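2,5-dihydroxypyridine 5,6-dioxygenase (Pseudomonas putida KT2440, PDB 7CUP) catalyses the iron-dependent dioxygenolytic ring cleavage of 2,5-dihydroxypyridine between carbons 5 and 6, giving N-formylmaleamate in aerobic nicotinate degradation. Local coordinates at residues G262-W276 and D291-P305. Sequence-based numbering, arbitrary orientation.
With FE (Fe (III) ion), chain G.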
ATOM      1  N   GLY A 262     -32.243  24.438 -20.123  1.00 32.50           N
ATOM      2  CA  GLY A 262     -31.934  25.868 -19.958  1.00 32.95           C
ATOM      3  C   GLY A 262     -30.485  26.187 -20.305  1.00 34.04           C
ATOM      4  O   GLY A 262     -29.590  25.473 -19.834  1.00 31.24           O
ATOM      5  N   ILE A 263     -30.244  27.273 -21.032  1.00 30.29           N
ATOM      6  CA  ILE A 263     -28.873  27.759 -21.292  1.00 29.49           C
ATOM      7  C   ILE A 263     -28.356  28.446 -20.034  1.00 34.24           C
ATOM      8  O   ILE A 263     -29.058  29.327 -19.465  1.00 30.94           O
ATOM      9  CB  ILE A 263     -28.800  28.668 -22.512  1.00 28.70           C
ATOM     10  CG1 ILE A 263     -29.347  27.972 -23.760  1.00 34.31           C
ATOM     11  CG2 ILE A 263     -27.376  29.140 -22.720  1.00 28.98           C
ATOM     12  CD1 ILE A 263     -28.603  26.693 -24.172  1.00 34.55           C
ATOM     13  N   SER A 264     -27.173  28.015 -19.598  1.00 34.92           N
ATOM     14  CA  SER A 264     -26.461  28.546 -18.413  1.00 33.88           C
ATOM     15  C   SER A 264     -25.352  29.475 -18.904  1.00 32.84           C
ATOM     16  O   SER A 264     -25.662  30.491 -19.521  1.00 32.21           O
ATOM     17  CB  SER A 264     -25.967  27.420 -17.535  1.00 37.97           C
ATOM     18  OG  SER A 264     -27.005  27.025 -16.645  1.00 48.77           O
ATOM     19  N   HIS A 265     -24.087  29.170 -18.641  1.00 30.77           N
ATOM     20  CA  HIS A 265     -23.010  30.157 -18.859  1.00 30.20           C
ATOM     21  C   HIS A 265     -22.622  30.149 -20.335  1.00 28.93           C
ATOM     22  O   HIS A 265     -22.849  29.130 -21.027  1.00 30.76           O
ATOM     23  CB  HIS A 265     -21.868  29.966 -17.851  1.00 33.91           C
ATOM     24  CG  HIS A 265     -21.172  28.657 -17.924  1.00 36.00           C
ATOM     25  ND1 HIS A 265     -20.176  28.409 -18.846  1.00 42.89           N
ATOM     26  CD2 HIS A 265     -21.305  27.543 -17.179  1.00 36.50           C
ATOM     27  CE1 HIS A 265     -19.724  27.180 -18.681  1.00 40.12           C
ATOM     28  NE2 HIS A 265     -20.408  26.630 -17.667  1.00 40.19           N
ATOM     29  N   ILE A 266     -22.109  31.283 -20.803  1.00 25.97           N
ATOM     30  CA  ILE A 266     -21.749  31.534 -22.221  1.00 28.59           C
ATOM     31  C   ILE A 266     -20.495  32.373 -22.147  1.00 26.93           C
ATOM     32  O   ILE A 266     -20.449  33.245 -21.280  1.00 30.40           O
ATOM     33  CB  ILE A 266     -22.924  32.223 -22.954  1.00 32.07           C
ATOM     34  CG1 ILE A 266     -23.437  33.448 -22.199  1.00 34.28           C
ATOM     35  CG2 ILE A 266     -24.056  31.246 -23.182  1.00 30.53           C
ATOM     36  CD1 ILE A 266     -24.421  34.282 -22.999  1.00 37.64           C
ATOM     37  N   GLY A 267     -19.479  32.067 -22.930  1.00 24.18           N
ATOM     38  CA  GLY A 267     -18.207  32.782 -22.791  1.00 24.19           C
ATOM     39  C   GLY A 267     -17.227  32.323 -23.833  1.00 23.81           C
ATOM     40  O   GLY A 267     -17.644  31.645 -24.775  1.00 26.10           O
ATOM     41  N   TRP A 268     -15.960  32.669 -23.677  1.00 25.45           N
ATOM     42  CA  TRP A 268     -14.932  32.275 -24.664  1.00 27.08           C
ATOM     43  C   TRP A 268     -13.607  31.974 -23.963  1.00 25.46           C
ATOM     44  O   TRP A 268     -13.427  32.395 -22.815  1.00 24.79           O
ATOM     45  CB  TRP A 268     -14.834  33.316 -25.789  1.00 27.63           C
ATOM     46  CG  TRP A 268     -14.254  34.649 -25.443  1.00 28.99           C
ATOM     47  CD1 TRP A 268     -12.971  35.047 -25.653  1.00 29.58           C
ATOM     48  CD2 TRP A 268     -14.930  35.784 -24.870  1.00 29.14           C
ATOM     49  NE1 TRP A 268     -12.791  36.330 -25.216  1.00 30.65           N
ATOM     50  CE2 TRP A 268     -13.979  36.817 -24.755  1.00 28.51           C
ATOM     51  CE3 TRP A 268     -16.240  36.030 -24.458  1.00 31.30           C
ATOM     52  CZ2 TRP A 268     -14.291  38.082 -24.258  1.00 29.88           C
ATOM     53  CZ3 TRP A 268     -16.545  37.267 -23.929  1.00 32.02           C
ATOM     54  CH2 TRP A 268     -15.585  38.278 -23.840  1.00 30.62           C
ATOM     55  N   GLY A 269     -12.758  31.224 -24.655  1.00 26.77           N
ATOM     56  CA  GLY A 269     -11.527  30.650 -24.112  1.00 26.68           C
ATOM     57  C   GLY A 269     -10.362  31.527 -24.424  1.00 26.67           C
ATOM     58  O   GLY A 269     -10.339  32.076 -25.547  1.00 26.63           O
ATOM     59  N   LEU A 270      -9.430  31.645 -23.482  1.00 25.75           N
ATOM     60  CA  LEU A 270      -8.240  32.525 -23.595  1.00 26.62           C
ATOM     61  C   LEU A 270      -6.981  31.748 -23.234  1.00 27.74           C
ATOM     62  O   LEU A 270      -5.961  32.399 -22.932  1.00 28.49           O
ATOM     63  CB  LEU A 270      -8.450  33.741 -22.687  1.00 28.09           C
ATOM     64  CG  LEU A 270      -9.456  34.775 -23.219  1.00 30.18           C
ATOM     65  CD1 LEU A 270      -9.760  35.838 -22.180  1.00 32.28           C
ATOM     66  CD2 LEU A 270      -8.967  35.421 -24.505  1.00 29.76           C
ATOM     67  N   GLN A 271      -7.017  30.417 -23.319  1.00 26.21           N
ATOM     68  CA  GLN A 271      -5.869  29.553 -22.914  1.00 26.29           C
ATOM     69  C   GLN A 271      -5.201  28.906 -24.134  1.00 26.57           C
ATOM     70  O   GLN A 271      -5.573  27.824 -24.584  1.00 22.84           O
ATOM     71  CB  GLN A 271      -6.341  28.509 -21.886  1.00 26.17           C
ATOM     72  CG  GLN A 271      -5.215  27.702 -21.263  1.00 24.12           C
ATOM     73  CD  GLN A 271      -4.037  28.539 -20.835  1.00 20.77           C
ATOM     74  OE1 GLN A 271      -3.091  28.751 -21.589  1.00 19.71           O
ATOM     75  NE2 GLN A 271      -4.073  28.963 -19.581  1.00 21.14           N
ATOM     76  N   PRO A 272      -4.133  29.515 -24.682  1.00 26.43           N
ATOM     77  CA  PRO A 272      -3.463  28.947 -25.845  1.00 28.01           C
ATOM     78  C   PRO A 272      -2.663  27.674 -25.531  1.00 26.36           C
ATOM     79  O   PRO A 272      -2.346  26.938 -26.452  1.00 25.59           O
ATOM     80  CB  PRO A 272      -2.553  30.094 -26.294  1.00 28.82           C
ATOM     81  CG  PRO A 272      -2.215  30.806 -25.011  1.00 28.62           C
ATOM     82  CD  PRO A 272      -3.495  30.751 -24.203  1.00 27.91           C
ATOM     83  N   ARG A 273      -2.359  27.412 -24.262  1.00 26.22           N
ATOM     84  CA  ARG A 273      -1.660  26.159 -23.860  1.00 25.19           C
ATOM     85  C   ARG A 273      -2.664  24.998 -23.750  1.00 23.78           C
ATOM     86  O   ARG A 273      -2.210  23.832 -23.691  1.00 23.06           O
ATOM     87  CB  ARG A 273      -0.852  26.417 -22.588  1.00 25.95           C
ATOM     88  CG  ARG A 273       0.317  27.364 -22.824  1.00 25.23           C
ATOM     89  CD  ARG A 273       1.169  27.591 -21.571  1.00 26.28           C
ATOM     90  NE  ARG A 273       0.437  28.377 -20.584  1.00 26.09           N
ATOM     91  CZ  ARG A 273       0.618  28.343 -19.266  1.00 26.40           C
ATOM     92  NH1 ARG A 273       1.522  27.547 -18.716  1.00 27.29           N
ATOM     93  NH2 ARG A 273      -0.127  29.110 -18.491  1.00 28.28           N
ATOM     94  N   ALA A 274      -3.962  25.306 -23.729  1.00 21.93           N
ATOM     95  CA  ALA A 274      -5.052  24.319 -23.829  1.00 25.41           C
ATOM     96  C   ALA A 274      -5.219  24.032 -25.315  1.00 24.96           C
ATOM     97  O   ALA A 274      -4.992  24.946 -26.096  1.00 24.81           O
ATOM     98  CB  ALA A 274      -6.340  24.836 -23.234  1.00 25.96           C
ATOM     99  N   GLN A 275      -5.642  22.829 -25.680  1.00 23.97           N
ATOM    100  CA  GLN A 275      -5.726  22.423 -27.100  1.00 24.14           C
ATOM    101  C   GLN A 275      -6.992  21.605 -27.322  1.00 26.53           C
ATOM    102  O   GLN A 275      -7.274  20.624 -26.569  1.00 23.85           O
ATOM    103  CB  GLN A 275      -4.489  21.635 -27.495  1.00 23.45           C
ATOM    104  CG  GLN A 275      -3.209  22.443 -27.440  1.00 24.31           C
ATOM    105  CD  GLN A 275      -3.150  23.431 -28.577  1.00 24.69           C
ATOM    106  OE1 GLN A 275      -3.545  23.123 -29.691  1.00 25.63           O
ATOM    107  NE2 GLN A 275      -2.645  24.621 -28.305  1.00 25.71           N
ATOM    108  N   TRP A 276      -7.701  21.976 -28.376  1.00 26.58           N
ATOM    109  CA  TRP A 276      -8.894  21.239 -28.843  1.00 25.38           C
ATOM    110  C   TRP A 276      -8.526  19.782 -29.117  1.00 23.34           C
ATOM    111  O   TRP A 276      -9.370  18.951 -28.908  1.00 22.36           O
ATOM    112  CB  TRP A 276      -9.436  21.970 -30.063  1.00 25.30           C
ATOM    113  CG  TRP A 276     -10.394  21.189 -30.885  1.00 25.08           C
ATOM    114  CD1 TRP A 276     -11.694  20.936 -30.577  1.00 26.41           C
ATOM    115  CD2 TRP A 276     -10.130  20.568 -32.158  1.00 24.46           C
ATOM    116  NE1 TRP A 276     -12.263  20.191 -31.571  1.00 27.00           N
ATOM    117  CE2 TRP A 276     -11.333  19.947 -32.553  1.00 26.46           C
ATOM    118  CE3 TRP A 276      -9.026  20.501 -33.012  1.00 26.49           C
ATOM    119  CZ2 TRP A 276     -11.463  19.269 -33.762  1.00 25.49           C
ATOM    120  CZ3 TRP A 276      -9.140  19.810 -34.203  1.00 26.58           C
ATOM    121  CH2 TRP A 276     -10.346  19.201 -34.570  1.00 27.23           C
ATOM    122  N   ASP A 291      -8.920  21.295 -21.165  1.00 21.23           N
ATOM    123  CA  ASP A 291      -8.446  21.670 -22.520  1.00 20.96           C
ATOM    124  C   ASP A 291      -9.643  22.080 -23.390  1.00 22.99           C
ATOM    125  O   ASP A 291      -9.542  23.091 -24.094  1.00 23.18           O
ATOM    126  CB  ASP A 291      -7.674  20.521 -23.152  1.00 21.45           C
ATOM    127  CG  ASP A 291      -6.224  20.461 -22.735  1.00 22.62           C
ATOM    128  OD1 ASP A 291      -5.413  21.209 -23.337  1.00 22.96           O
ATOM    129  OD2 ASP A 291      -5.902  19.663 -21.834  1.00 24.71           O
ATOM    130  N   ALA A 292     -10.724  21.287 -23.365  1.00 22.85           N
ATOM    131  CA  ALA A 292     -11.933  21.491 -24.177  1.00 22.69           C
ATOM    132  C   ALA A 292     -12.621  22.766 -23.702  1.00 24.06           C
ATOM    133  O   ALA A 292     -13.129  23.492 -24.551  1.00 25.66           O
ATOM    134  CB  ALA A 292     -12.850  20.287 -24.070  1.00 23.79           C
ATOM    135  N   ARG A 293     -12.658  23.031 -22.391  1.00 23.45           N
ATOM    136  CA  ARG A 293     -13.364  24.240 -21.890  1.00 21.66           C
ATOM    137  C   ARG A 293     -12.560  25.500 -22.236  1.00 20.48           C
ATOM    138  O   ARG A 293     -13.190  26.557 -22.432  1.00 22.05           O
ATOM    139  CB  ARG A 293     -13.633  24.173 -20.385  1.00 21.23           C
ATOM    140  CG  ARG A 293     -14.574  23.058 -19.960  1.00 22.66           C
ATOM    141  CD  ARG A 293     -14.850  23.078 -18.487  1.00 22.34           C
ATOM    142  NE  ARG A 293     -15.876  22.091 -18.199  1.00 23.19           N
ATOM    143  CZ  ARG A 293     -15.677  20.780 -18.095  1.00 26.11           C
ATOM    144  NH1 ARG A 293     -14.455  20.279 -18.241  1.00 26.55           N
ATOM    145  NH2 ARG A 293     -16.702  19.972 -17.834  1.00 26.15           N
ATOM    146  N   ALA A 294     -11.230  25.443 -22.195  1.00 20.71           N
ATOM    147  CA  ALA A 294     -10.384  26.652 -22.085  1.00 21.93           C
ATOM    148  C   ALA A 294      -9.718  27.035 -23.413  1.00 22.57           C
ATOM    149  O   ALA A 294      -9.184  28.144 -23.448  1.00 24.49           O
ATOM    150  CB  ALA A 294      -9.349  26.527 -20.985  1.00 20.37           C
ATOM    151  N   PHE A 295      -9.691  26.199 -24.441  1.00 21.63           N
ATOM    152  CA  PHE A 295      -8.784  26.448 -25.588  1.00 22.65           C
ATOM    153  C   PHE A 295      -9.089  27.835 -26.194  1.00 22.84           C
ATOM    154  O   PHE A 295     -10.264  28.256 -26.310  1.00 22.65           O
ATOM    155  CB  PHE A 295      -8.798  25.292 -26.581  1.00 21.73           C
ATOM    156  CG  PHE A 295     -10.059  25.053 -27.391  1.00 24.32           C
ATOM    157  CD1 PHE A 295     -10.218  25.633 -28.640  1.00 22.61           C
ATOM    158  CD2 PHE A 295     -11.017  24.127 -26.984  1.00 24.31           C
ATOM    159  CE1 PHE A 295     -11.320  25.334 -29.427  1.00 23.38           C
ATOM    160  CE2 PHE A 295     -12.126  23.844 -27.771  1.00 24.70           C
ATOM    161  CZ  PHE A 295     -12.286  24.458 -28.987  1.00 23.16           C
ATOM    162  N   TYR A 296      -8.026  28.543 -26.553  1.00 24.78           N
ATOM    163  CA  TYR A 296      -8.037  29.924 -27.093  1.00 27.13           C
ATOM    164  C   TYR A 296      -9.060  30.045 -28.235  1.00 27.91           C
ATOM    165  O   TYR A 296      -8.942  29.329 -29.242  1.00 29.89           O
ATOM    166  CB  TYR A 296      -6.616  30.240 -27.558  1.00 29.24           C
ATOM    167  CG  TYR A 296      -6.306  31.685 -27.872  1.00 31.21           C
ATOM    168  CD1 TYR A 296      -6.046  32.593 -26.857  1.00 34.78           C
ATOM    169  CD2 TYR A 296      -6.165  32.125 -29.178  1.00 32.35           C
ATOM    170  CE1 TYR A 296      -5.694  33.910 -27.126  1.00 34.83           C
ATOM    171  CE2 TYR A 296      -5.800  33.434 -29.464  1.00 34.46           C
ATOM    172  CZ  TYR A 296      -5.575  34.332 -28.436  1.00 33.28           C
ATOM    173  OH  TYR A 296      -5.237  35.625 -28.689  1.00 34.51           O
ATOM    174  N   GLY A 297     -10.066  30.904 -28.091  1.00 29.14           N
ATOM    175  CA  GLY A 297     -10.982  31.240 -29.203  1.00 29.39           C
ATOM    176  C   GLY A 297     -12.193  30.325 -29.308  1.00 29.42           C
ATOM    177  O   GLY A 297     -12.976  30.493 -30.241  1.00 28.45           O
ATOM    178  N   ASN A 298     -12.406  29.409 -28.368  1.00 27.04           N
ATOM    179  CA  ASN A 298     -13.641  28.594 -28.366  1.00 26.36           C
ATOM    180  C   ASN A 298     -14.802  29.518 -27.969  1.00 25.73           C
ATOM    181  O   ASN A 298     -14.569  30.593 -27.393  1.00 27.89           O
ATOM    182  CB  ASN A 298     -13.483  27.311 -27.510  1.00 28.21           C
ATOM    183  CG  ASN A 298     -13.564  27.498 -26.001  1.00 29.42           C
ATOM    184  OD1 ASN A 298     -13.977  28.545 -25.504  1.00 29.84           O
ATOM    185  ND2 ASN A 298     -13.197  26.468 -25.246  1.00 28.41           N
ATOM    186  N   PHE A 299     -16.019  29.107 -28.287  1.00 25.89           N
ATOM    187  CA  PHE A 299     -17.256  29.574 -27.622  1.00 25.36           C
ATOM    188  C   PHE A 299     -17.727  28.423 -26.740  1.00 26.24           C
ATOM    189  O   PHE A 299     -17.916  27.312 -27.253  1.00 24.62           O
ATOM    190  CB  PHE A 299     -18.344  29.959 -28.622  1.00 25.18           C
ATOM    191  CG  PHE A 299     -19.651  30.292 -27.963  1.00 25.30           C
ATOM    192  CD1 PHE A 299     -19.756  31.389 -27.133  1.00 25.58           C
ATOM    193  CD2 PHE A 299     -20.750  29.485 -28.126  1.00 25.16           C
ATOM    194  CE1 PHE A 299     -20.952  31.680 -26.489  1.00 25.13           C
ATOM    195  CE2 PHE A 299     -21.954  29.791 -27.517  1.00 26.95           C
ATOM    196  CZ  PHE A 299     -22.046  30.879 -26.679  1.00 25.69           C
ATOM    197  N   LEU A 300     -17.881  28.684 -25.453  1.00 25.65           N
ATOM    198  CA  LEU A 300     -18.303  27.663 -24.475  1.00 27.85           C
ATOM    199  C   LEU A 300     -19.655  28.081 -23.952  1.00 26.86           C
ATOM    200  O   LEU A 300     -19.738  29.160 -23.336  1.00 28.15           O
ATOM    201  CB  LEU A 300     -17.286  27.585 -23.334  1.00 27.28           C
ATOM    202  CG  LEU A 300     -17.608  26.563 -22.249  1.00 28.35           C
ATOM    203  CD1 LEU A 300     -17.619  25.143 -22.817  1.00 26.99           C
ATOM    204  CD2 LEU A 300     -16.608  26.677 -21.103  1.00 27.28           C
ATOM    205  N   PHE A 301     -20.650  27.237 -24.146  1.00 26.11           N
ATOM    206  CA  PHE A 301     -21.935  27.395 -23.440  1.00 26.86           C
ATOM    207  C   PHE A 301     -22.190  26.155 -22.600  1.00 28.20           C
ATOM    208  O   PHE A 301     -21.554  25.113 -22.821  1.00 28.94           O
ATOM    209  CB  PHE A 301     -23.094  27.675 -24.396  1.00 25.59           C
ATOM    210  CG  PHE A 301     -23.467  26.571 -25.339  1.00 24.32           C
ATOM    211  CD1 PHE A 301     -22.691  26.306 -26.454  1.00 25.52           C
ATOM    212  CD2 PHE A 301     -24.611  25.818 -25.125  1.00 24.99           C
ATOM    213  CE1 PHE A 301     -23.048  25.297 -27.333  1.00 23.21           C
ATOM    214  CE2 PHE A 301     -24.967  24.815 -26.012  1.00 24.32           C
ATOM    215  CZ  PHE A 301     -24.186  24.561 -27.113  1.00 25.46           C
ATOM    216  N   SER A 302     -23.140  26.304 -21.692  1.00 26.39           N
ATOM    217  CA  SER A 302     -23.513  25.273 -20.716  1.00 30.17           C
ATOM    218  C   SER A 302     -25.041  25.182 -20.630  1.00 30.20           C
ATOM    219  O   SER A 302     -25.732  26.124 -21.097  1.00 27.41           O
ATOM    220  CB  SER A 302     -22.870  25.576 -19.386  1.00 29.59           C
ATOM    221  OG  SER A 302     -23.257  24.588 -18.446  1.00 36.54           O
ATOM    222  N   THR A 303     -25.529  24.083 -20.053  1.00 29.25           N
ATOM    223  CA  THR A 303     -26.969  23.795 -19.880  1.00 30.02           C
ATOM    224  C   THR A 303     -27.235  23.404 -18.427  1.00 31.55           C
ATOM    225  O   THR A 303     -26.294  22.929 -17.753  1.00 29.76           O
ATOM    226  CB  THR A 303     -27.432  22.699 -20.839  1.00 29.16           C
ATOM    227  OG1 THR A 303     -26.890  21.445 -20.410  1.00 30.48           O
ATOM    228  CG2 THR A 303     -27.055  23.002 -22.272  1.00 31.58           C
ATOM    229  N   GLY A 304     -28.482  23.586 -17.989  1.00 32.66           N
ATOM    230  CA  GLY A 304     -28.998  23.108 -16.702  1.00 32.56           C
ATOM    231  C   GLY A 304     -28.920  24.190 -15.628  1.00 37.57           C
ATOM    232  O   GLY A 304     -29.397  25.306 -15.829  1.00 36.07           O
ATOM    233  N   PRO A 305     -28.306  23.878 -14.464  1.00 40.42           N
ATOM    234  CA  PRO A 305     -28.463  24.690 -13.259  1.00 38.37           C
ATOM    235  C   PRO A 305     -27.811  26.072 -13.386  1.00 37.67           C
ATOM    236  O   PRO A 305     -26.829  26.212 -14.094  1.00 36.90           O
ATOM    237  CB  PRO A 305     -27.740  23.884 -12.167  1.00 38.99           C
ATOM    238  CG  PRO A 305     -26.743  23.011 -12.924  1.00 37.88           C
ATOM    239  CD  PRO A 305     -27.396  22.733 -14.264  1.00 41.84           C
TER
HETATM  240 FE    FE G 401     -21.316  24.662 -17.211  1.00 43.68          FE
HETATM  241  O   HOH W   1     -18.902  29.462 -20.936  1.00 21.47           O
HETATM  242  O   HOH W   2      -5.570  26.740 -28.108  1.00 24.17           O
HETATM  243  O   HOH W   3     -22.837  25.176 -15.495  1.00 37.96           O
HETATM  244  O   HOH W   4     -19.374  24.385 -15.982  1.00 30.85           O
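G262 O accepts G304 N and I263 pairs with T303 across antiparallel strands 263-269 and 299-303; S264 N then gives a nearly straight bond to S302 O (2.8 Å), while S264 OG donates to P305 O (2.7 Å). A beta bulge between I263 and I266 shifts the register by one residue at H265. There H265 NE2 binds the iron at 2.2 Å, and S302 OG, anti to its own backbone N (chi1 179°), binds it at 2.3 Å and has a further polar partner in L319. S302 CB covers one face of the imidazole, 3.4 Å from its centroid, and a water near the ring plane accepts a hydrogen bond from H265 ND1 and donates to L300 O; with both nitrogens engaged, the ring's turning would be limited. I266 CG2 packs against F301 CB and F299 CZ, and G267 pairs with L300. G269 O receives G297 N from the type II turn 295-298. Q275 N reaches the anti lone pair of D291 OD1 (2.9 Å), a carboxylate also salt-bridged to R131. W276 CB sits over the centre of the F295 ring (3.8 Å), whose opposite face carries N298 CB; an alanine in place of F295 would probably open a gap between these two. With H318 and D320, H265, S302 and two waters complete a six-coordinate non-heme iron site, carried by three adjacent strands of an antiparallel sheet, H318 just ahead of the third.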